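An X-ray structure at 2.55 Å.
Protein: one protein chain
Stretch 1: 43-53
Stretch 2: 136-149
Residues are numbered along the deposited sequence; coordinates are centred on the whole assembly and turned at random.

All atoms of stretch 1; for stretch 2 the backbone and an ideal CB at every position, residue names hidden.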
ATOM      1  N   HIS A  43       3.478 -27.359 -24.364  1.00 26.39           N
ATOM      2  CA  HIS A  43       2.081 -27.672 -24.040  1.00 21.15           C
ATOM      3  C   HIS A  43       1.758 -27.237 -22.604  1.00 26.42           C
ATOM      4  O   HIS A  43       0.653 -26.766 -22.311  1.00 24.38           O
ATOM      5  CB  HIS A  43       1.837 -29.172 -24.162  1.00 23.45           C
ATOM      6  CG  HIS A  43       0.545 -29.620 -23.556  1.00 32.36           C
ATOM      7  ND1 HIS A  43      -0.636 -29.666 -24.265  1.00 41.47           N
ATOM      8  CD2 HIS A  43       0.241 -30.010 -22.295  1.00 32.21           C
ATOM      9  CE1 HIS A  43      -1.611 -30.066 -23.468  1.00 40.06           C
ATOM     10  NE2 HIS A  43      -1.106 -30.279 -22.266  1.00 35.58           N
ATOM     11  N   LEU A  44       2.707 -27.434 -21.697  1.00 24.67           N
ATOM     12  CA  LEU A  44       2.501 -27.026 -20.317  1.00 28.99           C
ATOM     13  C   LEU A  44       2.462 -25.495 -20.219  1.00 30.99           C
ATOM     14  O   LEU A  44       1.535 -24.923 -19.633  1.00 32.33           O
ATOM     15  CB  LEU A  44       3.620 -27.576 -19.416  1.00 31.73           C
ATOM     16  CG  LEU A  44       3.578 -29.082 -19.101  1.00 35.41           C
ATOM     17  CD1 LEU A  44       4.746 -29.439 -18.201  1.00 19.84           C
ATOM     18  CD2 LEU A  44       2.257 -29.441 -18.408  1.00 24.45           C
ATOM     19  N   THR A  45       3.453 -24.828 -20.801  1.00 24.03           N
ATOM     20  CA  THR A  45       3.484 -23.381 -20.725  1.00 25.66           C
ATOM     21  C   THR A  45       2.188 -22.724 -21.191  1.00 30.73           C
ATOM     22  O   THR A  45       1.630 -21.870 -20.489  1.00 26.00           O
ATOM     23  CB  THR A  45       4.612 -22.807 -21.550  1.00 22.64           C
ATOM     24  OG1 THR A  45       5.850 -23.320 -21.063  1.00 27.02           O
ATOM     25  CG2 THR A  45       4.612 -21.298 -21.434  1.00 25.11           C
ATOM     26  N   VAL A  46       1.727 -23.127 -22.373  1.00 25.35           N
ATOM     27  CA  VAL A  46       0.512 -22.593 -22.971  1.00 26.14           C
ATOM     28  C   VAL A  46      -0.745 -22.837 -22.122  1.00 24.60           C
ATOM     29  O   VAL A  46      -1.666 -22.018 -22.111  1.00 33.41           O
ATOM     30  CB  VAL A  46       0.344 -23.167 -24.417  1.00 28.18           C
ATOM     31  CG1 VAL A  46      -1.047 -23.006 -24.888  1.00 29.46           C
ATOM     32  CG2 VAL A  46       1.266 -22.426 -25.381  1.00 23.12           C
ATOM     33  N   SER A  47      -0.791 -23.943 -21.397  1.00 23.59           N
ATOM     34  CA  SER A  47      -1.956 -24.230 -20.551  1.00 31.06           C
ATOM     35  C   SER A  47      -2.103 -23.230 -19.444  1.00 29.24           C
ATOM     36  O   SER A  47      -3.209 -22.908 -19.034  1.00 32.25           O
ATOM     37  CB  SER A  47      -1.853 -25.603 -19.918  1.00 22.63           C
ATOM     38  OG  SER A  47      -1.989 -26.575 -20.936  1.00 50.57           O
ATOM     39  N   GLU A  48      -0.974 -22.735 -18.963  1.00 32.38           N
ATOM     40  CA  GLU A  48      -0.968 -21.769 -17.879  1.00 26.81           C
ATOM     41  C   GLU A  48      -1.407 -20.356 -18.267  1.00 32.08           C
ATOM     42  O   GLU A  48      -1.669 -19.538 -17.384  1.00 32.85           O
ATOM     43  CB  GLU A  48       0.425 -21.712 -17.254  1.00 29.18           C
ATOM     44  CG  GLU A  48       0.905 -23.029 -16.627  1.00 26.51           C
ATOM     45  CD  GLU A  48       2.281 -22.896 -16.008  1.00 30.74           C
ATOM     46  OE1 GLU A  48       2.713 -21.746 -15.766  1.00 26.28           O
ATOM     47  OE2 GLU A  48       2.927 -23.931 -15.749  1.00 36.48           O
ATOM     48  N   ILE A  49      -1.494 -20.067 -19.569  1.00 29.38           N
ATOM     49  CA  ILE A  49      -1.858 -18.727 -20.023  1.00 25.49           C
ATOM     50  C   ILE A  49      -3.319 -18.630 -20.391  1.00 23.24           C
ATOM     51  O   ILE A  49      -3.692 -18.904 -21.520  1.00 30.80           O
ATOM     52  CB  ILE A  49      -1.008 -18.315 -21.247  1.00 29.68           C
ATOM     53  CG1 ILE A  49       0.465 -18.595 -20.964  1.00 28.30           C
ATOM     54  CG2 ILE A  49      -1.184 -16.821 -21.545  1.00 23.02           C
ATOM     55  CD1 ILE A  49       1.387 -18.162 -22.088  1.00 25.93           C
ATOM     56  N   ASP A  50      -4.151 -18.221 -19.446  1.00 26.83           N
ATOM     57  CA  ASP A  50      -5.581 -18.127 -19.698  1.00 21.93           C
ATOM     58  C   ASP A  50      -5.983 -17.249 -20.874  1.00 28.29           C
ATOM     59  O   ASP A  50      -6.897 -17.583 -21.626  1.00 27.89           O
ATOM     60  CB  ASP A  50      -6.301 -17.624 -18.459  1.00 22.88           C
ATOM     61  CG  ASP A  50      -6.365 -18.655 -17.367  1.00 24.47           C
ATOM     62  OD1 ASP A  50      -6.414 -19.852 -17.696  1.00 32.13           O
ATOM     63  OD2 ASP A  50      -6.392 -18.271 -16.175  1.00 29.54           O
ATOM     64  N   LEU A  51      -5.313 -16.119 -21.032  1.00 24.30           N
ATOM     65  CA  LEU A  51      -5.673 -15.211 -22.107  1.00 29.07           C
ATOM     66  C   LEU A  51      -5.494 -15.832 -23.508  1.00 31.42           C
ATOM     67  O   LEU A  51      -6.184 -15.442 -24.442  1.00 35.28           O
ATOM     68  CB  LEU A  51      -4.892 -13.895 -21.967  1.00 23.46           C
ATOM     69  CG  LEU A  51      -5.577 -12.663 -22.555  1.00 36.87           C
ATOM     70  CD1 LEU A  51      -6.995 -12.519 -21.989  1.00 32.65           C
ATOM     71  CD2 LEU A  51      -4.745 -11.431 -22.245  1.00 33.50           C
ATOM     72  N   PHE A  52      -4.586 -16.786 -23.673  1.00 23.09           N
ATOM     73  CA  PHE A  52      -4.449 -17.403 -24.988  1.00 23.87           C
ATOM     74  C   PHE A  52      -5.734 -18.166 -25.367  1.00 24.20           C
ATOM     75  O   PHE A  52      -5.839 -18.674 -26.478  1.00 23.47           O
ATOM     76  CB  PHE A  52      -3.277 -18.389 -25.038  1.00 21.43           C
ATOM     77  CG  PHE A  52      -1.936 -17.748 -25.140  1.00 20.31           C
ATOM     78  CD1 PHE A  52      -0.800 -18.536 -25.292  1.00 22.12           C
ATOM     79  CD2 PHE A  52      -1.789 -16.372 -25.033  1.00 23.27           C
ATOM     80  CE1 PHE A  52       0.463 -17.968 -25.327  1.00 19.51           C
ATOM     81  CE2 PHE A  52      -0.525 -15.789 -25.064  1.00 19.96           C
ATOM     82  CZ  PHE A  52       0.603 -16.591 -25.208  1.00 20.47           C
ATOM     83  N   ARG A  53      -6.694 -18.268 -24.453  1.00 18.94           N
ATOM     84  CA  ARG A  53      -7.946 -18.968 -24.751  1.00 21.66           C
ATOM     85  C   ARG A  53      -9.060 -17.958 -25.007  1.00 26.68           C
ATOM     86  O   ARG A  53     -10.224 -18.318 -25.194  1.00 27.34           O
ATOM     87  CB  ARG A  53      -8.364 -19.894 -23.594  1.00 21.51           C
ATOM     88  CG  ARG A  53      -7.468 -21.126 -23.398  1.00 19.65           C
ATOM     89  CD  ARG A  53      -8.004 -22.076 -22.306  1.00 20.28           C
ATOM     90  NE  ARG A  53      -7.953 -21.496 -20.957  1.00 12.12           N
ATOM     91  CZ  ARG A  53      -9.006 -21.028 -20.297  1.00 22.01           C
ATOM     92  NH1 ARG A  53     -10.223 -21.064 -20.854  1.00 13.13           N
ATOM     93  NH2 ARG A  53      -8.844 -20.528 -19.075  1.00 22.31           N
ATOM     94  N   UNK A 136       7.758 -13.527 -20.843  1.00 17.38           N
ATOM     95  CA  UNK A 136       7.288 -14.361 -19.741  1.00 24.47           C
ATOM     96  C   UNK A 136       6.976 -15.738 -20.310  1.00 29.13           C
ATOM     97  O   UNK A 136       7.321 -16.751 -19.717  1.00 37.91           O
ATOM     98  CB  UNK A 136       6.065 -13.752 -19.053  1.00 24.47           C
ATOM     99  N   UNK A 137       6.325 -15.770 -21.469  1.00 28.93           N
ATOM    100  CA  UNK A 137       5.994 -17.033 -22.121  1.00 26.65           C
ATOM    101  C   UNK A 137       7.279 -17.811 -22.451  1.00 32.12           C
ATOM    102  O   UNK A 137       7.321 -19.037 -22.353  1.00 35.41           O
ATOM    103  CB  UNK A 137       5.176 -16.782 -23.390  1.00 26.65           C
ATOM    104  N   UNK A 138       8.327 -17.095 -22.837  1.00 28.62           N
ATOM    105  CA  UNK A 138       9.576 -17.745 -23.208  1.00 30.82           C
ATOM    106  C   UNK A 138      10.307 -18.310 -22.019  1.00 30.80           C
ATOM    107  O   UNK A 138      10.789 -19.434 -22.064  1.00 33.53           O
ATOM    108  CB  UNK A 138      10.486 -16.761 -23.946  1.00 30.82           C
ATOM    109  N   UNK A 139      10.378 -17.534 -20.949  1.00 32.50           N
ATOM    110  CA  UNK A 139      11.055 -17.986 -19.750  1.00 30.33           C
ATOM    111  C   UNK A 139      10.325 -19.194 -19.147  1.00 31.66           C
ATOM    112  O   UNK A 139      10.952 -20.155 -18.682  1.00 31.61           O
ATOM    113  CB  UNK A 139      11.149 -16.848 -18.732  1.00 30.33           C
ATOM    114  N   UNK A 140       9.000 -19.160 -19.175  1.00 26.36           N
ATOM    115  CA  UNK A 140       8.223 -20.266 -18.652  1.00 26.13           C
ATOM    116  C   UNK A 140       8.528 -21.521 -19.503  1.00 30.76           C
ATOM    117  O   UNK A 140       8.745 -22.613 -18.974  1.00 30.40           O
ATOM    118  CB  UNK A 140       6.730 -19.933 -18.659  1.00 26.13           C
ATOM    119  N   UNK A 141       8.576 -21.366 -20.820  1.00 24.23           N
ATOM    120  CA  UNK A 141       8.863 -22.510 -21.672  1.00 29.34           C
ATOM    121  C   UNK A 141      10.195 -23.089 -21.228  1.00 32.72           C
ATOM    122  O   UNK A 141      10.355 -24.304 -21.091  1.00 34.72           O
ATOM    123  CB  UNK A 141       8.889 -22.121 -23.151  1.00 29.34           C
ATOM    124  N   UNK A 142      11.150 -22.199 -21.011  1.00 28.28           N
ATOM    125  CA  UNK A 142      12.464 -22.587 -20.549  1.00 30.76           C
ATOM    126  C   UNK A 142      12.341 -23.376 -19.233  1.00 36.95           C
ATOM    127  O   UNK A 142      12.867 -24.480 -19.102  1.00 37.05           O
ATOM    128  CB  UNK A 142      13.352 -21.354 -20.368  1.00 30.76           C
ATOM    129  N   UNK A 143      11.641 -22.796 -18.260  1.00 32.39           N
ATOM    130  CA  UNK A 143      11.476 -23.427 -16.966  1.00 30.78           C
ATOM    131  C   UNK A 143      10.904 -24.830 -17.042  1.00 32.10           C
ATOM    132  O   UNK A 143      11.453 -25.766 -16.449  1.00 34.03           O
ATOM    133  CB  UNK A 143      10.575 -22.559 -16.085  1.00 30.78           C
ATOM    134  N   UNK A 144       9.809 -24.995 -17.764  1.00 28.25           N
ATOM    135  CA  UNK A 144       9.236 -26.319 -17.858  1.00 26.52           C
ATOM    136  C   UNK A 144      10.192 -27.302 -18.515  1.00 28.36           C
ATOM    137  O   UNK A 144      10.293 -28.449 -18.070  1.00 29.55           O
ATOM    138  CB  UNK A 144       7.919 -26.267 -18.635  1.00 26.52           C
ATOM    139  N   UNK A 145      10.915 -26.868 -19.549  1.00 27.88           N
ATOM    140  CA  UNK A 145      11.853 -27.781 -20.208  1.00 27.37           C
ATOM    141  C   UNK A 145      12.929 -28.258 -19.228  1.00 31.01           C
ATOM    142  O   UNK A 145      13.219 -29.451 -19.141  1.00 38.82           O
ATOM    143  CB  UNK A 145      12.503 -27.099 -21.413  1.00 27.37           C
ATOM    144  N   UNK A 146      13.519 -27.328 -18.493  1.00 25.50           N
ATOM    145  CA  UNK A 146      14.561 -27.683 -17.546  1.00 28.71           C
ATOM    146  C   UNK A 146      14.036 -28.647 -16.495  1.00 30.52           C
ATOM    147  O   UNK A 146      14.738 -29.566 -16.102  1.00 29.25           O
ATOM    148  CB  UNK A 146      15.126 -26.428 -16.878  1.00 28.71           C
ATOM    149  N   UNK A 147      12.804 -28.433 -16.048  1.00 31.30           N
ATOM    150  CA  UNK A 147      12.215 -29.291 -15.044  1.00 33.17           C
ATOM    151  C   UNK A 147      12.043 -30.673 -15.613  1.00 38.31           C
ATOM    152  O   UNK A 147      12.403 -31.651 -14.972  1.00 47.22           O
ATOM    153  CB  UNK A 147      10.877 -28.734 -14.553  1.00 33.17           C
ATOM    154  N   UNK A 148      11.507 -30.763 -16.821  1.00 34.64           N
ATOM    155  CA  UNK A 148      11.295 -32.068 -17.410  1.00 33.59           C
ATOM    156  C   UNK A 148      12.609 -32.793 -17.622  1.00 38.55           C
ATOM    157  O   UNK A 148      12.724 -33.982 -17.344  1.00 33.06           O
ATOM    158  CB  UNK A 148      10.542 -31.938 -18.736  1.00 33.59           C
ATOM    159  N   UNK A 149      13.612 -32.065 -18.095  1.00 44.45           N
ATOM    160  CA  UNK A 149      14.910 -32.661 -18.369  1.00 42.58           C
ATOM    161  C   UNK A 149      15.600 -33.132 -17.099  1.00 45.29           C
ATOM    162  O   UNK A 149      16.186 -34.208 -17.073  1.00 45.13           O
ATOM    163  CB  UNK A 149      15.803 -31.660 -19.105  1.00 42.58           C
TER

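Stretch 2 is helical throughout, its phi/psi values clustered near -60/-43, and it crosses helix 43-47 at 135° with 8.8 Å between axes. The closest CA pair, 5.5 Å, joins Thr45 to position 141, so the small threonine marks where the backbones come nearest.

Position 136 has nothing of stretch 1 within 5.5 Å of its ideal CB, which leaves the choice wide; it is Leu136, making no contact here.

At position 137, CA-to-CB points sideways, yet the ideal CB lies 4.2 Å from Ile49 CD1, 5.0 Å from Thr45 CG2 and 4.9 Å from Phe52 CZ. These are apolar neighbours, and Leu, Met or an aromatic would suit. The deposited residue is Phe137, chi1 t, whose ring end comes nearer than its CB. Its CD1 packs 3.8 Å from Ile49 CD1 and 4.1 Å from Phe52 CE1, at the edge of the Phe52 ring, while Phe137 CE1 meets Val46 CG2 at 3.9 Å.

Positions 138 and 139 point away, and stretch 1 asks nothing of them: Glu138 and Gln139.

Position 140 points toward stretch 1. Its ideal CB is 3.7 Å from Thr45 CG2, and the carboxylate of Glu48 lies beyond, OE1 at 5.3 Å. A long donor, Lys or Arg, fits best, though Gln could also offer an NH. It is Arg140, which forms a two-pronged salt bridge: NE donates to Glu48 OE1 at 2.8 Å and NH2 to Glu48 OE2 at 2.7 Å, with OE2 near the guanidinium plane.

Position 141 sits against Thr45 OG1, 3.9 Å from the ideal CB, and points sideways; Ala, Val or Leu would serve. In Leu141, the CA is 3.2 Å from Thr45 OG1. The Thr45 side chain is a knob in a hole formed by 137, 140, 141 and 144.

Positions 142 and 143 face away and sideways, without contact. They are Ser142 and Gln143, whose OE1 accepts a 3.0 Å hydrogen bond from Arg140 NH1.

Position 144 points toward Leu44 and Thr45, with Glu48 within a side chain's reach. Gln or His could combine packing with donation, and a longer donor such as Lys or Arg is also possible. His144 does both: NE2 donates to Glu48 OE2 at 2.5 Å, and Leu44 CB lies over one ring face, 3.8 Å from the centroid. Glu48 OE2 thus takes hydrogen bonds from two successive helical turns.

Positions 145, 146 and 147 are out of reach: Tyr145, Gln146 and Ser147.

Position 148 points toward stretch 1 across a gap, favouring a longer apolar chain. Leu148 CD1 reaches Leu44 CD1 at 4.3 Å. Position 149, out of reach, is Leu149.

Stretch 2 136-149: LFEQRLSQHYQSLL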
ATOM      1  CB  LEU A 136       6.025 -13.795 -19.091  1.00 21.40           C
ATOM      2  CG  LEU A 136       6.162 -12.644 -18.089  1.00 30.20           C
ATOM      3  CD1 LEU A 136       4.782 -12.235 -17.605  1.00 15.69           C
ATOM      4  CD2 LEU A 136       7.032 -13.066 -16.902  1.00 13.44           C
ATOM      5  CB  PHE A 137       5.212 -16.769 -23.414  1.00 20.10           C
ATOM      6  CG  PHE A 137       5.248 -17.914 -24.392  1.00 27.42           C
ATOM      7  CD1 PHE A 137       4.329 -18.962 -24.304  1.00 23.00           C
ATOM      8  CD2 PHE A 137       6.197 -17.941 -25.419  1.00 25.05           C
ATOM      9  CE1 PHE A 137       4.352 -20.024 -25.232  1.00 29.23           C
ATOM     10  CE2 PHE A 137       6.230 -19.001 -26.359  1.00 33.51           C
ATOM     11  CZ  PHE A 137       5.304 -20.048 -26.268  1.00 21.61           C
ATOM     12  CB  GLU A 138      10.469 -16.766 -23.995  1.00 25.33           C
ATOM     13  CG  GLU A 138       9.764 -16.268 -25.274  1.00 24.39           C
ATOM     14  CD  GLU A 138      10.522 -15.189 -26.010  1.00 32.31           C
ATOM     15  OE1 GLU A 138      11.226 -14.396 -25.342  1.00 34.43           O
ATOM     16  OE2 GLU A 138      10.392 -15.121 -27.259  1.00 29.55           O
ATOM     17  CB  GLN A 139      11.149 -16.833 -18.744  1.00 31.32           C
ATOM     18  CG  GLN A 139      12.046 -15.662 -19.196  1.00 24.82           C
ATOM     19  CD  GLN A 139      13.452 -16.115 -19.591  1.00 36.41           C
ATOM     20  OE1 GLN A 139      14.142 -16.782 -18.817  1.00 43.35           O
ATOM     21  NE2 GLN A 139      13.877 -15.760 -20.805  1.00 30.55           N
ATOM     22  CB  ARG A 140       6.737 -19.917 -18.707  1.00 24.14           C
ATOM     23  CG  ARG A 140       5.844 -20.876 -17.942  1.00 28.09           C
ATOM     24  CD  ARG A 140       6.361 -21.103 -16.539  1.00 28.89           C
ATOM     25  NE  ARG A 140       5.497 -22.011 -15.796  1.00 39.27           N
ATOM     26  CZ  ARG A 140       5.857 -22.681 -14.704  1.00 30.55           C
ATOM     27  NH1 ARG A 140       7.073 -22.556 -14.207  1.00 30.98           N
ATOM     28  NH2 ARG A 140       4.997 -23.498 -14.121  1.00 25.65           N
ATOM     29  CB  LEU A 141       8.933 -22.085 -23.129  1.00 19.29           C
ATOM     30  CG  LEU A 141       9.495 -23.132 -24.074  1.00 22.56           C
ATOM     31  CD1 LEU A 141       8.517 -24.309 -24.197  1.00 15.60           C
ATOM     32  CD2 LEU A 141       9.741 -22.470 -25.440  1.00 24.77           C
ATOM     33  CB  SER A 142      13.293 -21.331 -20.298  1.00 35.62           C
ATOM     34  OG  SER A 142      14.602 -21.661 -19.891  1.00 41.89           O
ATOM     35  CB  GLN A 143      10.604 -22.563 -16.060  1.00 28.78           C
ATOM     36  CG  GLN A 143      11.173 -21.196 -15.849  1.00 30.17           C
ATOM     37  CD  GLN A 143      10.303 -20.310 -14.966  1.00 40.28           C
ATOM     38  OE1 GLN A 143       9.071 -20.416 -14.960  1.00 35.08           O
ATOM     39  NE2 GLN A 143      10.948 -19.413 -14.228  1.00 38.20           N
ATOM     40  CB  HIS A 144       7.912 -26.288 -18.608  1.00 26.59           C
ATOM     41  CG  HIS A 144       6.745 -25.881 -17.764  1.00 30.73           C
ATOM     42  ND1 HIS A 144       6.439 -26.505 -16.571  1.00 34.32           N
ATOM     43  CD2 HIS A 144       5.769 -24.964 -17.969  1.00 32.67           C
ATOM     44  CE1 HIS A 144       5.322 -25.994 -16.083  1.00 34.05           C
ATOM     45  NE2 HIS A 144       4.895 -25.058 -16.911  1.00 39.14           N
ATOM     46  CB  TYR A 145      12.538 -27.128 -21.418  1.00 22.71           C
ATOM     47  CG  TYR A 145      13.459 -28.082 -22.163  1.00 22.41           C
ATOM     48  CD1 TYR A 145      12.941 -29.066 -23.004  1.00 25.89           C
ATOM     49  CD2 TYR A 145      14.850 -28.038 -21.983  1.00 25.38           C
ATOM     50  CE1 TYR A 145      13.779 -29.985 -23.648  1.00 26.67           C
ATOM     51  CE2 TYR A 145      15.701 -28.955 -22.618  1.00 23.88           C
ATOM     52  CZ  TYR A 145      15.154 -29.928 -23.452  1.00 34.18           C
ATOM     53  OH  TYR A 145      15.966 -30.844 -24.091  1.00 30.71           O
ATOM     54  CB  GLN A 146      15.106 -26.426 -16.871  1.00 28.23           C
ATOM     55  CG  GLN A 146      16.166 -26.654 -15.799  1.00 40.04           C
ATOM     56  CD  GLN A 146      17.307 -27.541 -16.264  1.00 51.56           C
ATOM     57  OE1 GLN A 146      17.805 -27.406 -17.384  1.00 52.51           O
ATOM     58  NE2 GLN A 146      17.734 -28.451 -15.396  1.00 51.83           N
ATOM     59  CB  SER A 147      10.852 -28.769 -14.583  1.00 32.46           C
ATOM     60  OG  SER A 147      10.986 -27.698 -13.670  1.00 40.78           O
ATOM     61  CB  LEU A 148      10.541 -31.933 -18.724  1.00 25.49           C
ATOM     62  CG  LEU A 148       9.089 -31.498 -18.476  1.00 34.03           C
ATOM     63  CD1 LEU A 148       8.444 -30.899 -19.760  1.00 15.70           C
ATOM     64  CD2 LEU A 148       8.310 -32.702 -17.958  1.00 13.00           C
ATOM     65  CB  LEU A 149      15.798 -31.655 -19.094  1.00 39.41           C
ATOM     66  CG  LEU A 149      17.087 -32.147 -19.754  1.00 41.66           C
ATOM     67  CD1 LEU A 149      16.761 -33.017 -20.976  1.00 34.96           C
ATOM     68  CD2 LEU A 149      17.919 -30.933 -20.184  1.00 47.41           C
TER
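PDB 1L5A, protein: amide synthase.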